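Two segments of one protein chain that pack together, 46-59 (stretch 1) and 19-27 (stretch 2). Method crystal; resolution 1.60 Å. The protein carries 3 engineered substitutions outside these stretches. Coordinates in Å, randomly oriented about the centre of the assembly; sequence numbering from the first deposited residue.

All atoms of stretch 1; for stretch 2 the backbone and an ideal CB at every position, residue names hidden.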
# COMPACT_ATOMS: atom_id res chain seq x y z
N ARG A 46 3.31 8.76 -0.45
CA ARG A 46 1.89 8.71 -0.77
C ARG A 46 1.55 7.55 -1.69
O ARG A 46 0.51 6.87 -1.50
CB ARG A 46 1.40 10.03 -1.37
CG ARG A 46 1.21 11.09 -0.32
CD ARG A 46 0.46 12.32 -0.86
NE ARG A 46 -0.94 12.07 -1.17
CZ ARG A 46 -1.95 12.16 -0.31
NH1 ARG A 46 -1.73 12.42 0.98
NH2 ARG A 46 -3.20 11.95 -0.74
N MET A 47 2.41 7.29 -2.67
CA MET A 47 2.11 6.17 -3.59
C MET A 47 2.26 4.79 -2.89
O MET A 47 1.53 3.88 -3.20
CB MET A 47 2.97 6.23 -4.83
CG MET A 47 2.65 7.38 -5.74
SD MET A 47 1.00 7.31 -6.52
CE MET A 47 0.03 8.16 -5.32
N GLU A 48 3.20 4.69 -1.97
CA GLU A 48 3.36 3.50 -1.13
C GLU A 48 2.12 3.23 -0.32
O GLU A 48 1.67 2.09 -0.24
CB GLU A 48 4.57 3.69 -0.21
CG GLU A 48 5.90 3.68 -0.99
CD GLU A 48 7.13 4.21 -0.20
OE1 GLU A 48 7.10 4.41 1.05
OE2 GLU A 48 8.17 4.42 -0.86
N LEU A 49 1.55 4.27 0.29
CA LEU A 49 0.30 4.09 1.06
C LEU A 49 -0.85 3.78 0.13
O LEU A 49 -1.67 2.92 0.42
CB LEU A 49 -0.01 5.32 1.86
CG LEU A 49 0.94 5.73 2.97
CD1 LEU A 49 0.28 6.82 3.79
CD2 LEU A 49 1.26 4.58 3.84
N MET A 50 -0.93 4.53 -0.97
CA MET A 50 -2.04 4.33 -1.91
C MET A 50 -2.10 2.91 -2.45
O MET A 50 -3.16 2.32 -2.63
CB MET A 50 -1.96 5.34 -3.06
CG MET A 50 -3.22 5.34 -3.88
SD MET A 50 -4.60 6.06 -3.00
CE MET A 50 -4.11 7.77 -2.93
N ALA A 51 -0.94 2.33 -2.74
CA ALA A 51 -0.93 0.94 -3.22
C ALA A 51 -1.60 -0.01 -2.22
O ALA A 51 -2.35 -0.88 -2.60
CB ALA A 51 0.43 0.52 -3.52
N ALA A 52 -1.28 0.16 -0.94
CA ALA A 52 -1.89 -0.66 0.11
C ALA A 52 -3.39 -0.38 0.23
O ALA A 52 -4.19 -1.31 0.36
CB ALA A 52 -1.19 -0.44 1.40
N ILE A 53 -3.78 0.89 0.20
CA ILE A 53 -5.21 1.26 0.25
C ILE A 53 -6.00 0.63 -0.88
O ILE A 53 -7.02 0.00 -0.66
CB ILE A 53 -5.37 2.78 0.21
CG1 ILE A 53 -4.87 3.37 1.55
CG2 ILE A 53 -6.81 3.18 -0.09
CD1 ILE A 53 -4.61 4.84 1.52
N LYS A 54 -5.49 0.79 -2.08
CA LYS A 54 -6.17 0.30 -3.26
C LYS A 54 -6.20 -1.24 -3.25
O LYS A 54 -7.23 -1.84 -3.60
CB LYS A 54 -5.50 0.85 -4.51
CG LYS A 54 -5.64 2.35 -4.67
CD LYS A 54 -7.03 2.74 -4.98
CE LYS A 54 -7.09 4.17 -5.35
NZ LYS A 54 -8.50 4.56 -5.57
N GLY A 55 -5.10 -1.89 -2.85
CA GLY A 55 -5.07 -3.32 -2.73
C GLY A 55 -6.15 -3.81 -1.78
O GLY A 55 -6.87 -4.74 -2.07
N LEU A 56 -6.23 -3.20 -0.60
CA LEU A 56 -7.24 -3.60 0.38
C LEU A 56 -8.66 -3.29 -0.11
O LEU A 56 -9.57 -4.07 0.14
CB LEU A 56 -6.95 -2.98 1.74
CG LEU A 56 -5.67 -3.50 2.42
CD1 LEU A 56 -5.31 -2.60 3.59
CD2 LEU A 56 -5.80 -4.92 2.87
N GLU A 57 -8.84 -2.16 -0.79
CA GLU A 57 -10.15 -1.80 -1.34
C GLU A 57 -10.64 -2.79 -2.40
O GLU A 57 -11.84 -2.89 -2.65
CB GLU A 57 -10.13 -0.40 -1.91
CG GLU A 57 -10.15 0.66 -0.85
CD GLU A 57 -10.17 2.10 -1.38
OE1 GLU A 57 -9.91 2.33 -2.58
OE2 GLU A 57 -10.48 3.00 -0.56
N ALA A 58 -9.70 -3.50 -3.02
CA ALA A 58 -10.02 -4.48 -4.09
C ALA A 58 -10.58 -5.78 -3.56
O ALA A 58 -11.14 -6.58 -4.30
CB ALA A 58 -8.81 -4.75 -4.93
N LEU A 59 -10.49 -5.99 -2.27
CA LEU A 59 -11.08 -7.17 -1.66
C LEU A 59 -12.61 -7.02 -1.61
O LEU A 59 -13.13 -6.00 -1.16
CB LEU A 59 -10.52 -7.35 -0.27
CG LEU A 59 -9.03 -7.57 -0.17
CD1 LEU A 59 -8.57 -7.37 1.24
CD2 LEU A 59 -8.65 -8.91 -0.64
N UNK A 19 5.23 12.99 -10.86
CA UNK A 19 4.28 12.00 -11.38
C UNK A 19 4.51 10.69 -10.66
O UNK A 19 5.65 10.31 -10.43
CB UNK A 19 4.43 11.82 -12.89
N UNK A 20 3.44 10.02 -10.29
CA UNK A 20 3.56 8.78 -9.57
C UNK A 20 2.58 7.72 -9.98
O UNK A 20 1.61 7.97 -10.68
CB UNK A 20 3.41 9.05 -8.07
N UNK A 21 2.85 6.52 -9.53
CA UNK A 21 1.97 5.40 -9.76
C UNK A 21 2.01 4.43 -8.61
O UNK A 21 2.94 4.42 -7.79
CB UNK A 21 2.34 4.69 -11.06
N UNK A 22 1.01 3.56 -8.60
CA UNK A 22 0.92 2.50 -7.62
C UNK A 22 0.44 1.23 -8.31
O UNK A 22 -0.24 1.27 -9.34
CB UNK A 22 -0.01 2.89 -6.47
N UNK A 23 0.75 0.11 -7.68
CA UNK A 23 0.34 -1.17 -8.19
C UNK A 23 0.14 -2.15 -7.05
O UNK A 23 0.77 -2.04 -5.99
CB UNK A 23 1.37 -1.70 -9.19
N UNK A 24 -0.74 -3.10 -7.25
CA UNK A 24 -0.96 -4.16 -6.28
C UNK A 24 -1.32 -5.45 -7.02
O UNK A 24 -2.05 -5.43 -8.00
CB UNK A 24 -2.06 -3.77 -5.29
N UNK A 25 -0.83 -6.55 -6.49
CA UNK A 25 -1.10 -7.88 -6.97
C UNK A 25 -1.71 -8.63 -5.79
O UNK A 25 -1.11 -8.70 -4.70
CB UNK A 25 0.16 -8.56 -7.51
N UNK A 26 -2.94 -9.10 -6.00
CA UNK A 26 -3.69 -9.85 -5.01
C UNK A 26 -3.67 -11.30 -5.40
O UNK A 26 -3.93 -11.64 -6.55
CB UNK A 26 -5.13 -9.34 -4.88
N UNK A 27 -3.36 -12.17 -4.45
CA UNK A 27 -3.19 -13.59 -4.71
C UNK A 27 -4.00 -14.45 -3.74
O UNK A 27 -3.98 -14.25 -2.54
CB UNK A 27 -1.71 -13.96 -4.63

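The strand 19-27 runs along the helix that begins before Arg 46, at an axial approach of 7.1 Å and an angle of 37°. No hydrogen bond links the two stretches; the contact rests on packing, at positions 20, 22, 24 and 26 above all.

At position 19 CA-to-CB points away and nothing of stretch 1 lies nearby; the strand angles admit almost any residue. It is Lys 19, which makes no contact with the helix.

Position 20 points toward the helix, but its ideal CB would fall 3.0 Å from Met 47 CG, a clash. With Met 47 placed as it is, only a residue lacking CB fits. Gly 20 is found, its C atom 3.8 Å from Met 47 SD.

Position 21 points away, so stretch 1 leaves the choice open. The residue is Gly 21, whose O lies 3.5 Å from Met 47 CB.

Position 22 faces the helix where its CA is 5.0 Å from Ala 51 CA. The ideal CB has room, 3.8 Å from both Met 47 O and Ala 51 CB, and beyond it the side chains of Met 47, Met 50 and Lys 54 offer sulfur and aliphatic surface. A long apolar or aromatic side chain would suit. Trp 22, with chi1 p, lays one ring face against the helix: Met 50 CG sits 3.9 Å from the centroid of the five-membered ring and Lys 54 CG 3.5 Å from that of the six-membered ring, both as CH-pi contacts. Met 47 SD approaches the ring edge, 3.9 Å from Trp 22 CD1.

Position 23 again points away, and its ideal CB meets nothing of stretch 1; many residues would be compatible. Gly 23 contributes its O, 3.6 Å from Ala 51 CB.

Position 24 points at the helix backbone, its ideal CB 4.0 Å from both Ala 51 O and Gly 55 CA. This close approach favours a small residue, alanine or glycine. Ala 24 fits, its methyl lying over Gly 55, where an ideal CB on Gly 55 would come within a tight 3.4 Å of Ala 24 CB.

Position 25 points away and is unconstrained here; Leu 25 makes no contact with stretch 1.

Position 26 points toward stretch 1, but its ideal CB touches nothing, leaving room for a larger apolar side chain to reach Ala 58 and Leu 59. Leu 26 does so: its CD2 lies 4.0 Å from Ala 58 CB and 3.7 Å from Leu 59 CD2.

Position 27 is out of reach and undetermined by stretch 1; it is Met 27.

Stretch 2, residues 19-27: KGGWGALLM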
# COMPACT_ATOMS: atom_id res chain seq x y z
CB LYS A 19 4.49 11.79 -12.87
CG LYS A 19 4.03 12.93 -13.73
CD LYS A 19 4.22 12.58 -15.21
CE LYS A 19 3.45 13.54 -16.09
NZ LYS A 19 4.16 14.84 -16.26
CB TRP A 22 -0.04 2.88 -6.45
CG TRP A 22 -1.38 3.34 -6.91
CD1 TRP A 22 -1.77 4.62 -7.20
CD2 TRP A 22 -2.50 2.51 -7.21
NE1 TRP A 22 -3.06 4.63 -7.65
CE2 TRP A 22 -3.53 3.35 -7.67
CE3 TRP A 22 -2.76 1.15 -7.11
CZ2 TRP A 22 -4.76 2.87 -8.05
CZ3 TRP A 22 -3.96 0.68 -7.54
CH2 TRP A 22 -4.95 1.54 -7.97
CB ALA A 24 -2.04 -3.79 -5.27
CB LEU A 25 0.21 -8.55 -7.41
CG LEU A 25 0.16 -9.97 -7.88
CD1 LEU A 25 -0.89 -10.13 -8.87
CD2 LEU A 25 1.53 -10.31 -8.46
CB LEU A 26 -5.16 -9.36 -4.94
CG LEU A 26 -5.37 -8.00 -4.29
CD1 LEU A 26 -5.14 -6.90 -5.25
CD2 LEU A 26 -6.75 -7.91 -3.71
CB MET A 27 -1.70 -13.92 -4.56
CG MET A 27 -1.39 -15.34 -4.64
SD MET A 27 0.36 -15.53 -4.33
CE MET A 27 1.04 -14.61 -5.68
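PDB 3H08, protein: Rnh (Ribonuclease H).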